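Local coordinates for protein ATP-dependent RNA helicase HrpB (Escherichia coli, PDB 6EUD) that hydrolyses ATP to ADP and phosphate as a DExH-box RNA helicase of the DEAD box helicase family, at residues 585-590 and 601-606; 618-623 and 662-667. One frame throughout, in Å; residues are numbered along the deposited sequence.

Interaction 1 (585-590 and 601-606); sequences LKAWRR and QPLAKP
R589 and Q601 pair across two antiparallel strands, and three backbone hydrogen bonds join the two segments. R589 N gives its hydrogen to Q601 O at 2.6 Å. In return Q601 N donates to R589 O at 2.8 Å. Beyond the non-hydrogen-bonded pair of W588 and P602, L603 N donates to A587 O at 3.2 Å from just past the end of strand 596-602. The W588 backbone adds a CA-H...O contact to Q601 O at 3.3 Å.

The side-chain packing is led by R589. Its CG lies anti to the backbone N (chi1 165°), and the chain runs beside that of Q601 in the same direction. Q601 CG sits 3.7 Å from R589 CB, and Q601 OE1 lies 3.9 Å from R589 CD. The amide and guanidinium planes stand almost perpendicular, 89° apart. An alanine in place of Q601 would probably leave the aliphatic part of R589 without this neighbour and more able to shift. L603 crosses R589 at about a right angle, with CD1 over one face of the guanidinium. L603 CB also meets A587 CB at 4.1 Å.

The charged end of R589 has its partners outside the hairpin pair. NE forms a salt bridge with D574 of strand 571-579, and NH2 forms one with E610 of helix 608-622. The backbone of 585-590 also bonds to strand 571-579. This is the antiparallel beta hairpin 584-593/596-602, part of a three-stranded sheet in the HrpB connector region.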
ATOM      1  N   LEU A 585      18.176 -10.204  39.234  1.00 76.27           N
ATOM      2  CA  LEU A 585      18.379  -9.059  38.350  1.00 71.76           C
ATOM      3  C   LEU A 585      18.839  -9.551  36.977  1.00 72.78           C
ATOM      4  O   LEU A 585      19.807 -10.310  36.875  1.00 77.24           O
ATOM      5  CB  LEU A 585      19.400  -8.088  38.954  1.00 70.09           C
ATOM      6  CG  LEU A 585      19.965  -6.984  38.056  1.00 64.86           C
ATOM      7  CD1 LEU A 585      18.928  -5.928  37.788  1.00 59.75           C
ATOM      8  CD2 LEU A 585      21.207  -6.376  38.681  1.00 67.11           C
ATOM      9  N   LYS A 586      18.131  -9.148  35.927  1.00 67.65           N
ATOM     10  CA  LYS A 586      18.530  -9.515  34.574  1.00 67.53           C
ATOM     11  C   LYS A 586      19.168  -8.319  33.896  1.00 64.14           C
ATOM     12  O   LYS A 586      18.590  -7.240  33.851  1.00 60.84           O
ATOM     13  CB  LYS A 586      17.340 -10.029  33.751  1.00 67.15           C
ATOM     14  CG  LYS A 586      16.851 -11.410  34.170  1.00 71.12           C
ATOM     15  CD  LYS A 586      18.032 -12.348  34.403  1.00 78.60           C
ATOM     16  CE  LYS A 586      17.609 -13.706  34.923  1.00 79.59           C
ATOM     17  NZ  LYS A 586      18.797 -14.431  35.449  1.00 82.99           N
ATOM     18  N   ALA A 587      20.374  -8.518  33.376  1.00 65.09           N
ATOM     19  CA  ALA A 587      21.138  -7.435  32.775  1.00 61.00           C
ATOM     20  C   ALA A 587      21.993  -7.965  31.648  1.00 61.17           C
ATOM     21  O   ALA A 587      23.051  -8.581  31.866  1.00 64.98           O
ATOM     22  CB  ALA A 587      22.000  -6.746  33.813  1.00 63.66           C
ATOM     23  N   TRP A 588      21.531  -7.728  30.430  1.00 57.92           N
ATOM     24  CA  TRP A 588      22.255  -8.230  29.283  1.00 60.95           C
ATOM     25  C   TRP A 588      22.472  -7.138  28.235  1.00 56.85           C
ATOM     26  O   TRP A 588      21.771  -6.117  28.220  1.00 49.93           O
ATOM     27  CB  TRP A 588      21.516  -9.449  28.691  1.00 62.74           C
ATOM     28  CG  TRP A 588      20.182  -9.157  28.033  1.00 59.69           C
ATOM     29  CD1 TRP A 588      19.963  -8.918  26.703  1.00 62.03           C
ATOM     30  CD2 TRP A 588      18.895  -9.088  28.668  1.00 59.66           C
ATOM     31  NE1 TRP A 588      18.626  -8.695  26.473  1.00 61.15           N
ATOM     32  CE2 TRP A 588      17.947  -8.798  27.658  1.00 59.86           C
ATOM     33  CE3 TRP A 588      18.452  -9.243  29.983  1.00 60.64           C
ATOM     34  CZ2 TRP A 588      16.583  -8.654  27.929  1.00 55.39           C
ATOM     35  CZ3 TRP A 588      17.091  -9.098  30.250  1.00 59.99           C
ATOM     36  CH2 TRP A 588      16.177  -8.807  29.225  1.00 56.60           C
ATOM     37  N   ARG A 589      23.480  -7.350  27.391  1.00 59.68           N
ATOM     38  CA  ARG A 589      23.684  -6.547  26.182  1.00 57.32           C
ATOM     39  C   ARG A 589      23.389  -7.411  24.953  1.00 58.09           C
ATOM     40  O   ARG A 589      23.911  -8.534  24.843  1.00 57.49           O
ATOM     41  CB  ARG A 589      25.110  -5.992  26.128  1.00 57.92           C
ATOM     42  CG  ARG A 589      25.532  -5.447  24.774  1.00 57.23           C
ATOM     43  CD  ARG A 589      26.736  -4.539  24.926  1.00 61.96           C
ATOM     44  NE  ARG A 589      26.360  -3.265  25.535  1.00 67.07           N
ATOM     45  CZ  ARG A 589      27.221  -2.348  25.971  1.00 71.19           C
ATOM     46  NH1 ARG A 589      28.524  -2.554  25.883  1.00 71.27           N
ATOM     47  NH2 ARG A 589      26.771  -1.222  26.509  1.00 74.41           N
ATOM     48  N   ARG A 590      22.536  -6.897  24.058  1.00 56.45           N
ATOM     49  CA  ARG A 590      22.180  -7.599  22.829  1.00 60.22           C
ATOM     50  C   ARG A 590      22.696  -6.865  21.583  1.00 60.45           C
ATOM     51  O   ARG A 590      22.376  -5.691  21.355  1.00 60.63           O
ATOM     52  CB  ARG A 590      20.659  -7.784  22.744  1.00 63.63           C
ATOM     53  CG  ARG A 590      20.195  -8.729  21.631  1.00 72.98           C
ATOM     54  CD  ARG A 590      18.730  -8.528  21.240  1.00 79.53           C
ATOM     55  NE  ARG A 590      17.864  -8.410  22.410  1.00 88.59           N
ATOM     56  CZ  ARG A 590      17.299  -9.434  23.051  1.00 93.28           C
ATOM     57  NH1 ARG A 590      17.500 -10.685  22.647  1.00 97.55           N
ATOM     58  NH2 ARG A 590      16.527  -9.203  24.106  1.00 92.28           N
ATOM     59  N   GLN A 601      25.171 -10.913  25.671  1.00 60.80           N
ATOM     60  CA  GLN A 601      26.278 -10.964  26.611  1.00 62.09           C
ATOM     61  C   GLN A 601      25.891 -10.299  27.916  1.00 61.84           C
ATOM     62  O   GLN A 601      25.015  -9.438  27.933  1.00 51.64           O
ATOM     63  CB  GLN A 601      27.522 -10.295  26.011  1.00 70.81           C
ATOM     64  CG  GLN A 601      27.284  -8.893  25.440  1.00 76.49           C
ATOM     65  CD  GLN A 601      28.550  -8.268  24.851  1.00 81.92           C
ATOM     66  OE1 GLN A 601      28.543  -7.762  23.724  1.00 82.60           O
ATOM     67  NE2 GLN A 601      29.636  -8.293  25.617  1.00 82.90           N
ATOM     68  N   PRO A 602      26.533 -10.707  29.022  1.00 66.91           N
ATOM     69  CA  PRO A 602      26.275 -10.032  30.298  1.00 68.89           C
ATOM     70  C   PRO A 602      26.713  -8.575  30.250  1.00 67.54           C
ATOM     71  O   PRO A 602      27.755  -8.246  29.685  1.00 69.93           O
ATOM     72  CB  PRO A 602      27.104 -10.840  31.304  1.00 60.08           C
ATOM     73  CG  PRO A 602      28.107 -11.576  30.487  1.00 61.62           C
ATOM     74  CD  PRO A 602      27.453 -11.849  29.177  1.00 59.28           C
ATOM     75  N   LEU A 603      25.896  -7.705  30.823  1.00 66.77           N
ATOM     76  CA  LEU A 603      26.183  -6.281  30.797  1.00 70.91           C
ATOM     77  C   LEU A 603      27.418  -5.956  31.638  1.00 83.63           C
ATOM     78  O   LEU A 603      27.413  -6.124  32.864  1.00 86.51           O
ATOM     79  CB  LEU A 603      24.966  -5.488  31.289  1.00 61.67           C
ATOM     80  CG  LEU A 603      24.867  -4.005  30.922  1.00 56.80           C
ATOM     81  CD1 LEU A 603      24.922  -3.802  29.422  1.00 56.39           C
ATOM     82  CD2 LEU A 603      23.592  -3.428  31.469  1.00 53.79           C
ATOM     83  N   ALA A 604      28.481  -5.506  30.972  1.00 92.96           N
ATOM     84  CA  ALA A 604      29.663  -5.000  31.668  1.00100.26           C
ATOM     85  C   ALA A 604      29.297  -3.716  32.408  1.00103.75           C
ATOM     86  O   ALA A 604      28.263  -3.115  32.113  1.00111.16           O
ATOM     87  CB  ALA A 604      30.806  -4.751  30.691  1.00103.33           C
ATOM     88  N   LYS A 605      30.134  -3.307  33.361  1.00 98.25           N
ATOM     89  CA  LYS A 605      29.908  -2.078  34.125  1.00 88.19           C
ATOM     90  C   LYS A 605      29.598  -0.916  33.187  1.00 82.27           C
ATOM     91  O   LYS A 605      30.484  -0.419  32.500  1.00 83.93           O
ATOM     92  CB  LYS A 605      31.126  -1.737  34.980  1.00 85.72           C
ATOM     93  CG  LYS A 605      32.113  -2.879  35.151  1.00 84.94           C
ATOM     94  CD  LYS A 605      33.543  -2.364  35.129  1.00 85.33           C
ATOM     95  CE  LYS A 605      34.544  -3.498  35.291  1.00 87.40           C
ATOM     96  NZ  LYS A 605      35.925  -3.098  34.891  1.00 88.53           N
ATOM     97  N   PRO A 606      28.331  -0.485  33.149  1.00 78.05           N
ATOM     98  CA  PRO A 606      27.903   0.492  32.146  1.00 74.56           C
ATOM     99  C   PRO A 606      28.096   1.942  32.579  1.00 70.62           C
ATOM    100  O   PRO A 606      28.081   2.251  33.769  1.00 66.55           O
ATOM    101  CB  PRO A 606      26.410   0.185  31.983  1.00 70.33           C
ATOM    102  CG  PRO A 606      25.998  -0.482  33.293  1.00 70.56           C
ATOM    103  CD  PRO A 606      27.241  -0.819  34.082  1.00 75.33           C
TER

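Interaction 2 (618-623 and 662-667); sequences GIRDKG and AALETW
A salt bridge between helix 608-622 and the short helix 664-667, over a small apolar contact, joins R620 to E665. The R620 chain is extended from CG to NE (chi2 -157°, chi3 170°), which carries NE out toward helix 664-667. The E665 chain is bent at chi2 and crosses that of R620 at about a right angle. The guanidinium and carboxylate are nearly coplanar, 10° apart. R620 NH1 donates to E665 OE2 at 2.9 Å on the syn lone pair, with OE2 in the guanidinium plane. R620 NH2 makes a second, weak bond to the same oxygen. E665 OE2 also accepts from Q613 NE2, and R620 NE bonds to L661 O, so both charged groups are held from outside the pair as well.

L664 lies beneath this bridge, with its CB 3.7 Å from R620 NH2. I619 and L664 are both buried, and L664 also touches L616, one turn before R620 on helix 608-622. L664 CD1 covers one face of the guanidinium, offset toward the rim, and rests 3.9 Å from R620 CG. The same methyl, L664 CD1, meets I619 CG2 at 4.0 Å.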
ATOM      1  N   GLY A 618      14.081  -2.018  29.914  1.00 41.87           N
ATOM      2  CA  GLY A 618      13.516  -2.916  30.899  1.00 41.34           C
ATOM      3  C   GLY A 618      12.069  -2.556  31.171  1.00 45.38           C
ATOM      4  O   GLY A 618      11.220  -3.434  31.358  1.00 47.28           O
ATOM      5  N   ILE A 619      11.789  -1.254  31.194  1.00 45.06           N
ATOM      6  CA  ILE A 619      10.431  -0.762  31.400  1.00 42.64           C
ATOM      7  C   ILE A 619       9.561  -1.172  30.212  1.00 43.98           C
ATOM      8  O   ILE A 619       8.422  -1.616  30.391  1.00 40.39           O
ATOM      9  CB  ILE A 619      10.407   0.766  31.579  1.00 42.58           C
ATOM     10  CG1 ILE A 619      11.201   1.157  32.823  1.00 42.18           C
ATOM     11  CG2 ILE A 619       8.964   1.287  31.631  1.00 40.02           C
ATOM     12  CD1 ILE A 619      11.477   2.634  32.934  1.00 42.04           C
ATOM     13  N   ARG A 620      10.109  -1.038  29.004  1.00 45.86           N
ATOM     14  CA  ARG A 620       9.449  -1.555  27.810  1.00 45.79           C
ATOM     15  C   ARG A 620       9.191  -3.053  27.928  1.00 50.62           C
ATOM     16  O   ARG A 620       8.216  -3.549  27.373  1.00 56.64           O
ATOM     17  CB  ARG A 620      10.273  -1.272  26.563  1.00 43.20           C
ATOM     18  CG  ARG A 620      10.480   0.192  26.327  1.00 42.96           C
ATOM     19  CD  ARG A 620      10.773   0.518  24.886  1.00 42.64           C
ATOM     20  NE  ARG A 620      10.713   1.960  24.753  1.00 45.35           N
ATOM     21  CZ  ARG A 620      11.765   2.763  24.812  1.00 41.93           C
ATOM     22  NH1 ARG A 620      12.982   2.248  24.927  1.00 36.91           N
ATOM     23  NH2 ARG A 620      11.593   4.077  24.715  1.00 39.04           N
ATOM     24  N   ASP A 621      10.047  -3.776  28.646  1.00 51.86           N
ATOM     25  CA  ASP A 621       9.798  -5.202  28.852  1.00 58.22           C
ATOM     26  C   ASP A 621       8.712  -5.438  29.880  1.00 56.91           C
ATOM     27  O   ASP A 621       7.829  -6.253  29.663  1.00 60.28           O
ATOM     28  CB  ASP A 621      11.065  -5.952  29.292  1.00 68.46           C
ATOM     29  CG  ASP A 621      11.918  -6.431  28.116  1.00 75.17           C
ATOM     30  OD1 ASP A 621      13.160  -6.424  28.229  1.00 74.60           O
ATOM     31  OD2 ASP A 621      11.350  -6.830  27.079  1.00 82.91           O
ATOM     32  N   LYS A 622       8.789  -4.731  31.006  1.00 55.14           N
ATOM     33  CA  LYS A 622       7.956  -5.031  32.170  1.00 51.83           C
ATOM     34  C   LYS A 622       6.678  -4.199  32.230  1.00 48.34           C
ATOM     35  O   LYS A 622       5.743  -4.538  32.962  1.00 51.43           O
ATOM     36  CB  LYS A 622       8.759  -4.831  33.459  1.00 52.37           C
ATOM     37  CG  LYS A 622       9.849  -5.854  33.668  1.00 55.20           C
ATOM     38  CD  LYS A 622       9.258  -7.237  33.657  1.00 57.72           C
ATOM     39  CE  LYS A 622      10.229  -8.272  34.184  1.00 60.27           C
ATOM     40  NZ  LYS A 622      11.411  -8.371  33.321  1.00 61.70           N
ATOM     41  N   GLY A 623       6.643  -3.112  31.467  1.00 43.18           N
ATOM     42  CA  GLY A 623       5.497  -2.225  31.456  1.00 44.17           C
ATOM     43  C   GLY A 623       5.641  -1.050  32.415  1.00 48.09           C
ATOM     44  O   GLY A 623       6.503  -1.039  33.293  1.00 53.46           O
ATOM     45  N   ALA A 662       6.838   4.322  24.129  1.00 46.31           N
ATOM     46  CA  ALA A 662       7.605   4.695  22.946  1.00 47.46           C
ATOM     47  C   ALA A 662       8.442   5.947  23.193  1.00 48.34           C
ATOM     48  O   ALA A 662       9.531   6.095  22.627  1.00 52.35           O
ATOM     49  CB  ALA A 662       6.678   4.895  21.761  1.00 45.81           C
ATOM     50  N   ALA A 663       7.952   6.837  24.051  1.00 42.97           N
ATOM     51  CA  ALA A 663       8.598   8.139  24.231  1.00 41.52           C
ATOM     52  C   ALA A 663       9.392   8.282  25.534  1.00 40.06           C
ATOM     53  O   ALA A 663       9.748   9.400  25.916  1.00 41.69           O
ATOM     54  CB  ALA A 663       7.559   9.251  24.144  1.00 38.98           C
ATOM     55  N   LEU A 664       9.666   7.168  26.211  1.00 41.11           N
ATOM     56  CA  LEU A 664      10.389   7.184  27.502  1.00 40.72           C
ATOM     57  C   LEU A 664      11.638   8.065  27.485  1.00 42.52           C
ATOM     58  O   LEU A 664      11.919   8.792  28.446  1.00 40.22           O
ATOM     59  CB  LEU A 664      10.787   5.761  27.898  1.00 39.43           C
ATOM     60  CG  LEU A 664       9.626   4.883  28.349  1.00 36.43           C
ATOM     61  CD1 LEU A 664      10.090   3.444  28.514  1.00 39.35           C
ATOM     62  CD2 LEU A 664       9.069   5.433  29.648  1.00 33.71           C
ATOM     63  N   GLU A 665      12.372   7.995  26.377  1.00 43.18           N
ATOM     64  CA  GLU A 665      13.557   8.815  26.157  1.00 44.18           C
ATOM     65  C   GLU A 665      13.233  10.311  26.264  1.00 44.59           C
ATOM     66  O   GLU A 665      14.014  11.098  26.796  1.00 48.07           O
ATOM     67  CB  GLU A 665      14.169   8.492  24.781  1.00 44.71           C
ATOM     68  CG  GLU A 665      14.915   7.141  24.712  1.00 46.36           C
ATOM     69  CD  GLU A 665      13.981   5.927  24.648  1.00 53.07           C
ATOM     70  OE1 GLU A 665      12.776   6.097  24.330  1.00 53.50           O
ATOM     71  OE2 GLU A 665      14.446   4.793  24.919  1.00 54.16           O
ATOM     72  N   THR A 666      12.065  10.707  25.776  1.00 46.19           N
ATOM     73  CA  THR A 666      11.717  12.121  25.774  1.00 50.88           C
ATOM     74  C   THR A 666      11.114  12.588  27.122  1.00 50.66           C
ATOM     75  O   THR A 666      11.549  13.606  27.659  1.00 53.07           O
ATOM     76  CB  THR A 666      10.757  12.449  24.604  1.00 52.62           C
ATOM     77  OG1 THR A 666       9.539  11.716  24.754  1.00 60.56           O
ATOM     78  CG2 THR A 666      11.371  12.034  23.302  1.00 46.48           C
ATOM     79  N   TRP A 667      10.157  11.850  27.693  1.00 46.44           N
ATOM     80  CA  TRP A 667       9.490  12.334  28.911  1.00 42.07           C
ATOM     81  C   TRP A 667      10.075  11.843  30.241  1.00 43.25           C
ATOM     82  O   TRP A 667       9.934  12.529  31.263  1.00 44.80           O
ATOM     83  CB  TRP A 667       7.982  12.005  28.867  1.00 37.05           C
ATOM     84  CG  TRP A 667       7.584  10.565  29.041  1.00 37.27           C
ATOM     85  CD1 TRP A 667       7.514   9.620  28.065  1.00 41.17           C
ATOM     86  CD2 TRP A 667       7.139   9.920  30.251  1.00 36.71           C
ATOM     87  NE1 TRP A 667       7.081   8.419  28.587  1.00 43.37           N
ATOM     88  CE2 TRP A 667       6.841   8.578  29.927  1.00 41.85           C
ATOM     89  CE3 TRP A 667       6.978  10.344  31.577  1.00 35.48           C
ATOM     90  CZ2 TRP A 667       6.390   7.651  30.885  1.00 43.73           C
ATOM     91  CZ3 TRP A 667       6.527   9.427  32.528  1.00 36.33           C
ATOM     92  CH2 TRP A 667       6.241   8.093  32.178  1.00 39.21           C
TER

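How the interactions relate
Running from the N terminus, strand 571-579 leads into strand 584-593, and the chain turns back as strand 596-602. Interaction 1 closes this hairpin loop. Helix 608-622 follows after a short loop, and interaction 2 closes a longer, mainly helical loop when residues 662-667 return to the end of that helix. The two contacts lie in series, neither nesting nor crossing, with centres about 18 Å apart. They also touch: W588 CH2 packs 4.0 Å from D621 OD1. K622 forms a salt bridge with E577 of strand 571-579, a further tie from the helix to the sheet. Together the two interactions join the connector sheet, helix 608-622 and helix 664-667.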